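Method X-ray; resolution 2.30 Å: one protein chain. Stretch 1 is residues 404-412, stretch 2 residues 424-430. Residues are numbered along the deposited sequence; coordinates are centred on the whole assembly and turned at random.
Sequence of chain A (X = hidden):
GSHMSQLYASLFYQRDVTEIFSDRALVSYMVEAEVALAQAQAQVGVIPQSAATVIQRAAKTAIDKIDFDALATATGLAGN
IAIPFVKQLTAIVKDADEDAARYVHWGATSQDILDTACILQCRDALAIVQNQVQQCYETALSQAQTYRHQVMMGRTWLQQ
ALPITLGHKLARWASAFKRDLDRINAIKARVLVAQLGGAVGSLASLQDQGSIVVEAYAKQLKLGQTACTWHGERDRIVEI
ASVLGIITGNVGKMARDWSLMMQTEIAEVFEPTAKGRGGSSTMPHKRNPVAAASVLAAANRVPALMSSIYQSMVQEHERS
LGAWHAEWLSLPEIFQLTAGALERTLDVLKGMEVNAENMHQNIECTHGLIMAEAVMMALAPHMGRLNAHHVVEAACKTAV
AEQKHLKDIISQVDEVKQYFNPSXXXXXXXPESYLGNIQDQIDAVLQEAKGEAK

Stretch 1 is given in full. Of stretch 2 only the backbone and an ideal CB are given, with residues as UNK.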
ATOM      1  N   LYS A 404     -38.735  20.161  25.229  1.00 48.71           N
ATOM      2  CA  LYS A 404     -38.833  21.602  25.031  1.00 48.66           C
ATOM      3  C   LYS A 404     -37.440  22.077  24.726  1.00 46.85           C
ATOM      4  O   LYS A 404     -36.486  21.359  24.994  1.00 45.80           O
ATOM      5  CB  LYS A 404     -39.264  22.328  26.314  1.00 51.98           C
ATOM      6  CG  LYS A 404     -40.690  22.111  26.749  1.00 56.97           C
ATOM      7  CD  LYS A 404     -41.472  23.413  26.595  1.00 61.70           C
ATOM      8  CE  LYS A 404     -42.884  23.312  27.184  1.00 64.04           C
ATOM      9  NZ  LYS A 404     -43.815  22.499  26.278  1.00 67.37           N
ATOM     10  N   HIS A 405     -37.324  23.301  24.212  1.00 44.42           N
ATOM     11  CA  HIS A 405     -36.022  23.884  23.943  1.00 42.61           C
ATOM     12  C   HIS A 405     -35.362  24.157  25.316  1.00 42.73           C
ATOM     13  O   HIS A 405     -36.019  24.570  26.282  1.00 42.17           O
ATOM     14  CB  HIS A 405     -36.210  25.185  23.149  1.00 41.52           C
ATOM     15  CG  HIS A 405     -34.948  25.759  22.570  1.00 41.47           C
ATOM     16  ND1 HIS A 405     -33.991  26.395  23.340  1.00 39.92           N
ATOM     17  CD2 HIS A 405     -34.485  25.791  21.293  1.00 39.87           C
ATOM     18  CE1 HIS A 405     -32.989  26.782  22.563  1.00 40.07           C
ATOM     19  NE2 HIS A 405     -33.260  26.427  21.317  1.00 38.95           N
ATOM     20  N   LEU A 406     -34.061  23.923  25.413  1.00 41.15           N
ATOM     21  CA  LEU A 406     -33.381  24.183  26.663  1.00 40.48           C
ATOM     22  C   LEU A 406     -33.585  25.633  27.138  1.00 41.07           C
ATOM     23  O   LEU A 406     -33.570  25.878  28.343  1.00 39.13           O
ATOM     24  CB  LEU A 406     -31.872  23.879  26.541  1.00 38.34           C
ATOM     25  CG  LEU A 406     -31.055  24.042  27.832  1.00 38.30           C
ATOM     26  CD1 LEU A 406     -31.485  23.029  28.928  1.00 37.39           C
ATOM     27  CD2 LEU A 406     -29.603  23.876  27.496  1.00 37.90           C
ATOM     28  N   LYS A 407     -33.740  26.590  26.218  1.00 41.38           N
ATOM     29  CA  LYS A 407     -33.915  27.992  26.643  1.00 43.84           C
ATOM     30  C   LYS A 407     -35.229  28.116  27.454  1.00 43.50           C
ATOM     31  O   LYS A 407     -35.257  28.748  28.497  1.00 41.43           O
ATOM     32  CB  LYS A 407     -33.919  28.987  25.442  1.00 44.37           C
ATOM     33  CG  LYS A 407     -33.866  30.472  25.882  1.00 47.83           C
ATOM     34  CD  LYS A 407     -33.636  31.473  24.715  1.00 51.70           C
ATOM     35  CE  LYS A 407     -34.919  31.859  23.966  1.00 52.76           C
ATOM     36  NZ  LYS A 407     -34.592  32.593  22.686  1.00 56.72           N
ATOM     37  N   ASP A 408     -36.296  27.484  26.979  1.00 45.23           N
ATOM     38  CA  ASP A 408     -37.567  27.509  27.677  1.00 47.58           C
ATOM     39  C   ASP A 408     -37.443  26.992  29.086  1.00 48.11           C
ATOM     40  O   ASP A 408     -38.036  27.567  29.996  1.00 49.89           O
ATOM     41  CB  ASP A 408     -38.603  26.694  26.928  1.00 50.98           C
ATOM     42  CG  ASP A 408     -38.857  27.255  25.538  1.00 57.08           C
ATOM     43  OD1 ASP A 408     -38.561  28.484  25.337  1.00 57.91           O
ATOM     44  OD2 ASP A 408     -39.354  26.478  24.663  1.00 59.42           O
ATOM     45  N   ILE A 409     -36.643  25.950  29.297  1.00 46.47           N
ATOM     46  CA  ILE A 409     -36.504  25.390  30.631  1.00 45.58           C
ATOM     47  C   ILE A 409     -35.602  26.242  31.526  1.00 46.83           C
ATOM     48  O   ILE A 409     -35.928  26.564  32.661  1.00 45.85           O
ATOM     49  CB  ILE A 409     -35.915  23.953  30.580  1.00 44.57           C
ATOM     50  CG1 ILE A 409     -36.853  23.036  29.821  1.00 44.55           C
ATOM     51  CG2 ILE A 409     -35.579  23.467  31.977  1.00 43.76           C
ATOM     52  CD1 ILE A 409     -38.274  23.051  30.281  1.00 45.16           C
ATOM     53  N   ILE A 410     -34.452  26.624  31.019  1.00 48.70           N
ATOM     54  CA  ILE A 410     -33.560  27.378  31.852  1.00 50.80           C
ATOM     55  C   ILE A 410     -34.137  28.731  32.258  1.00 52.66           C
ATOM     56  O   ILE A 410     -33.893  29.180  33.378  1.00 51.88           O
ATOM     57  CB  ILE A 410     -32.166  27.509  31.169  1.00 50.69           C
ATOM     58  CG1 ILE A 410     -31.107  26.983  32.128  1.00 51.76           C
ATOM     59  CG2 ILE A 410     -31.828  28.938  30.838  1.00 49.89           C
ATOM     60  CD1 ILE A 410     -30.237  25.979  31.497  1.00 51.49           C
ATOM     61  N   SER A 411     -34.925  29.355  31.378  1.00 53.51           N
ATOM     62  CA  SER A 411     -35.485  30.679  31.681  1.00 56.89           C
ATOM     63  C   SER A 411     -36.495  30.701  32.835  1.00 59.46           C
ATOM     64  O   SER A 411     -36.785  31.772  33.386  1.00 59.90           O
ATOM     65  CB  SER A 411     -36.133  31.312  30.436  1.00 55.02           C
ATOM     66  OG  SER A 411     -37.309  30.600  30.107  1.00 55.81           O
ATOM     67  N   GLN A 412     -37.049  29.547  33.197  1.00 62.12           N
ATOM     68  CA  GLN A 412     -37.986  29.535  34.312  1.00 65.14           C
ATOM     69  C   GLN A 412     -37.368  28.963  35.601  1.00 65.16           C
ATOM     70  O   GLN A 412     -38.070  28.672  36.549  1.00 66.42           O
ATOM     71  CB  GLN A 412     -39.304  28.835  33.912  1.00 66.05           C
ATOM     72  CG  GLN A 412     -39.285  27.318  33.738  1.00 69.50           C
ATOM     73  CD  GLN A 412     -40.335  26.816  32.695  1.00 71.84           C
ATOM     74  OE1 GLN A 412     -40.617  25.599  32.576  1.00 71.84           O
ATOM     75  NE2 GLN A 412     -40.890  27.757  31.926  1.00 72.03           N
ATOM     76  N   UNK A 424     -30.846  39.090  28.147  1.00 58.74           N
ATOM     77  CA  UNK A 424     -29.489  38.556  28.351  1.00 58.74           C
ATOM     78  C   UNK A 424     -29.458  37.024  28.092  1.00 58.81           C
ATOM     79  O   UNK A 424     -28.441  36.472  27.670  1.00 58.85           O
ATOM     80  CB  UNK A 424     -29.010  38.864  29.771  1.00 58.74           C
ATOM     81  N   UNK A 425     -30.572  36.356  28.365  1.00 57.45           N
ATOM     82  CA  UNK A 425     -30.682  34.941  28.122  1.00 57.87           C
ATOM     83  C   UNK A 425     -30.714  34.685  26.614  1.00 58.11           C
ATOM     84  O   UNK A 425     -30.117  33.711  26.148  1.00 57.47           O
ATOM     85  CB  UNK A 425     -31.927  34.371  28.805  1.00 57.87           C
ATOM     86  N   UNK A 426     -31.422  35.521  25.855  1.00 56.54           N
ATOM     87  CA  UNK A 426     -31.457  35.315  24.418  1.00 57.37           C
ATOM     88  C   UNK A 426     -30.056  35.473  23.826  1.00 56.50           C
ATOM     89  O   UNK A 426     -29.722  34.819  22.847  1.00 55.31           O
ATOM     90  CB  UNK A 426     -32.433  36.293  23.760  1.00 57.37           C
ATOM     91  N   UNK A 427     -29.234  36.327  24.423  1.00 55.79           N
ATOM     92  CA  UNK A 427     -27.882  36.533  23.919  1.00 56.17           C
ATOM     93  C   UNK A 427     -26.990  35.341  24.240  1.00 53.25           C
ATOM     94  O   UNK A 427     -26.200  34.902  23.414  1.00 52.38           O
ATOM     95  CB  UNK A 427     -27.283  37.812  24.507  1.00 56.17           C
ATOM     96  N   UNK A 428     -27.120  34.831  25.450  1.00 50.57           N
ATOM     97  CA  UNK A 428     -26.366  33.673  25.863  1.00 48.41           C
ATOM     98  C   UNK A 428     -26.678  32.464  24.940  1.00 45.90           C
ATOM     99  O   UNK A 428     -25.804  31.687  24.627  1.00 44.09           O
ATOM    100  CB  UNK A 428     -26.680  33.342  27.323  1.00 48.41           C
ATOM    101  N   UNK A 429     -27.899  32.357  24.449  1.00 43.91           N
ATOM    102  CA  UNK A 429     -28.259  31.250  23.573  1.00 45.15           C
ATOM    103  C   UNK A 429     -27.975  31.406  22.066  1.00 44.73           C
ATOM    104  O   UNK A 429     -28.303  30.503  21.306  1.00 44.80           O
ATOM    105  CB  UNK A 429     -29.755  30.983  23.750  1.00 45.15           C
ATOM    106  N   UNK A 430     -27.397  32.532  21.636  1.00 44.56           N
ATOM    107  CA  UNK A 430     -27.080  32.723  20.220  1.00 45.57           C
ATOM    108  C   UNK A 430     -25.762  32.026  19.906  1.00 43.52           C
ATOM    109  O   UNK A 430     -24.767  32.230  20.599  1.00 41.75           O
ATOM    110  CB  UNK A 430     -27.004  34.210  19.868  1.00 45.57           C
TER

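Stretch 2 runs as a helix through position 428, at 143° to the helix that begins at Leu 406, with the two axes 11.0 Å apart at their closest. That spacing leaves room for side chains between them, and the CA-to-CB directions show which positions can fill it.

At position 424 the ideal CB has nothing of stretch 1 within 5.5 Å, so this contact sets no preference and almost any helix-compatible residue would do. The deposited residue is Gln 424, whose OE1 is hydrogen-bonded elsewhere in the structure.

Position 425 is different. Its CA-to-CB bond points toward stretch 1, and its ideal CB lies 5.2 Å from Lys 407 CG and 5.5 Å from Ser 411 CB, with the CG2 methyl of Ile 410 farther on. The neighbouring surface is largely aliphatic, so a medium-sized apolar side chain such as leucine, isoleucine or methionine would suit it. Leu 425 is found, and its CD1 reaches in to 3.5 Å from Ser 411 CB and 4.2 Å from Ile 410 CG2.

Position 426 points sideways, yet its ideal CB is 4.4 Å from Lys 407 NZ. An ammonium so near calls for an acceptor, and aspartate, glutamate, asparagine or glutamine could each supply one, the acids with charge as well. The residue is Asp 426, with chi1 in the m well; its end comes nearer stretch 1 than its CB direction suggests, and Lys 407 NZ donates to Asp 426 OD1 at 2.8 Å in a salt bridge. A water also bridges the two residues, accepting from Lys 407 NZ at 3.1 Å and donating to the backbone Asp 426 O at 2.9 Å.

Positions 427 and 428 both have ideal CB atoms with no atom of stretch 1 within 5.5 Å, and their helical backbone angles accommodate many residues. They carry Glu 427 and Ile 428, neither of which touches stretch 1.

Position 429, just past the helical segment (phi/psi -86/1), again points toward stretch 1. Its ideal CB is 4.0 Å from Lys 407 CD and 5.4 Å from His 405 CE1, and beyond it lies a space lined by His 405, Leu 406, Lys 407 and Ile 410. An apolar side chain such as leucine or methionine could enter, while a flat aromatic ring could touch all four residues. Phe 429 does so, with the largest area covered by the other stretch. Lys 407 CB sits 3.8 Å from the centroid of the Phe 429 ring, only 7° off the normal, a CH-pi contact over the face. Phe 429 CZ packs 4.1 Å from Leu 406 CG, and Phe 429 CE1 lies 4.0 Å from Ile 410 CG2. The imidazole of His 405, whose ND1 caps the helix by accepting from Lys 407 N, meets the Phe 429 ring obliquely, with the two ring planes at 56°.

Position 430 has no neighbour in stretch 1 within 5.5 Å of its ideal CB, so a polar or charged residue is acceptable; it is Lys 430, in a long salt bridge with Glu 427.

Stretch 2 424-430: QLDEIFK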
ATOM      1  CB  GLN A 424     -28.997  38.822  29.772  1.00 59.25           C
ATOM      2  CG  GLN A 424     -28.651  40.265  30.098  1.00 60.27           C
ATOM      3  CD  GLN A 424     -28.519  40.486  31.612  1.00 61.81           C
ATOM      4  OE1 GLN A 424     -29.384  40.071  32.392  1.00 60.70           O
ATOM      5  NE2 GLN A 424     -27.441  41.136  32.027  1.00 61.96           N
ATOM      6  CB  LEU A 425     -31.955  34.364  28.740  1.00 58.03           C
ATOM      7  CG  LEU A 425     -31.815  33.840  30.162  1.00 59.92           C
ATOM      8  CD1 LEU A 425     -33.031  32.969  30.482  1.00 60.67           C
ATOM      9  CD2 LEU A 425     -30.545  33.024  30.307  1.00 59.16           C
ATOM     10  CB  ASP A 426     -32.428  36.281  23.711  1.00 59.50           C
ATOM     11  CG  ASP A 426     -33.889  36.013  24.062  1.00 62.64           C
ATOM     12  OD1 ASP A 426     -34.253  34.850  24.380  1.00 63.51           O
ATOM     13  OD2 ASP A 426     -34.684  36.976  24.009  1.00 65.37           O
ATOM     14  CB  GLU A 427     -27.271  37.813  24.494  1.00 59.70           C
ATOM     15  CG  GLU A 427     -27.873  39.088  23.905  1.00 67.11           C
ATOM     16  CD  GLU A 427     -27.586  39.269  22.403  1.00 71.14           C
ATOM     17  OE1 GLU A 427     -28.264  38.645  21.531  1.00 73.06           O
ATOM     18  OE2 GLU A 427     -26.657  40.051  22.094  1.00 74.60           O
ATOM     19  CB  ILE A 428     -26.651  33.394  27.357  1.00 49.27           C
ATOM     20  CG1 ILE A 428     -25.722  34.295  28.181  1.00 49.97           C
ATOM     21  CG2 ILE A 428     -26.400  31.924  27.717  1.00 48.78           C
ATOM     22  CD1 ILE A 428     -26.321  34.738  29.510  1.00 52.11           C
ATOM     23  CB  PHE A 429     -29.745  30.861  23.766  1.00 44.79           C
ATOM     24  CG  PHE A 429     -29.965  29.857  24.870  1.00 45.87           C
ATOM     25  CD1 PHE A 429     -29.968  30.258  26.207  1.00 46.53           C
ATOM     26  CD2 PHE A 429     -30.124  28.496  24.572  1.00 45.88           C
ATOM     27  CE1 PHE A 429     -30.116  29.316  27.235  1.00 47.22           C
ATOM     28  CE2 PHE A 429     -30.271  27.545  25.580  1.00 45.50           C
ATOM     29  CZ  PHE A 429     -30.267  27.946  26.914  1.00 46.15           C
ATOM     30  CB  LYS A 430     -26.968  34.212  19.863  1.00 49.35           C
ATOM     31  CG  LYS A 430     -28.235  34.997  20.182  1.00 54.68           C
ATOM     32  CD  LYS A 430     -28.394  36.341  19.437  1.00 57.73           C
ATOM     33  CE  LYS A 430     -29.852  36.857  19.659  1.00 61.48           C
ATOM     34  NZ  LYS A 430     -30.418  37.771  18.602  1.00 63.88           N
TER
HETATM   35  O   HOH W   1     -31.743  33.105  21.668  1.00 55.87           O
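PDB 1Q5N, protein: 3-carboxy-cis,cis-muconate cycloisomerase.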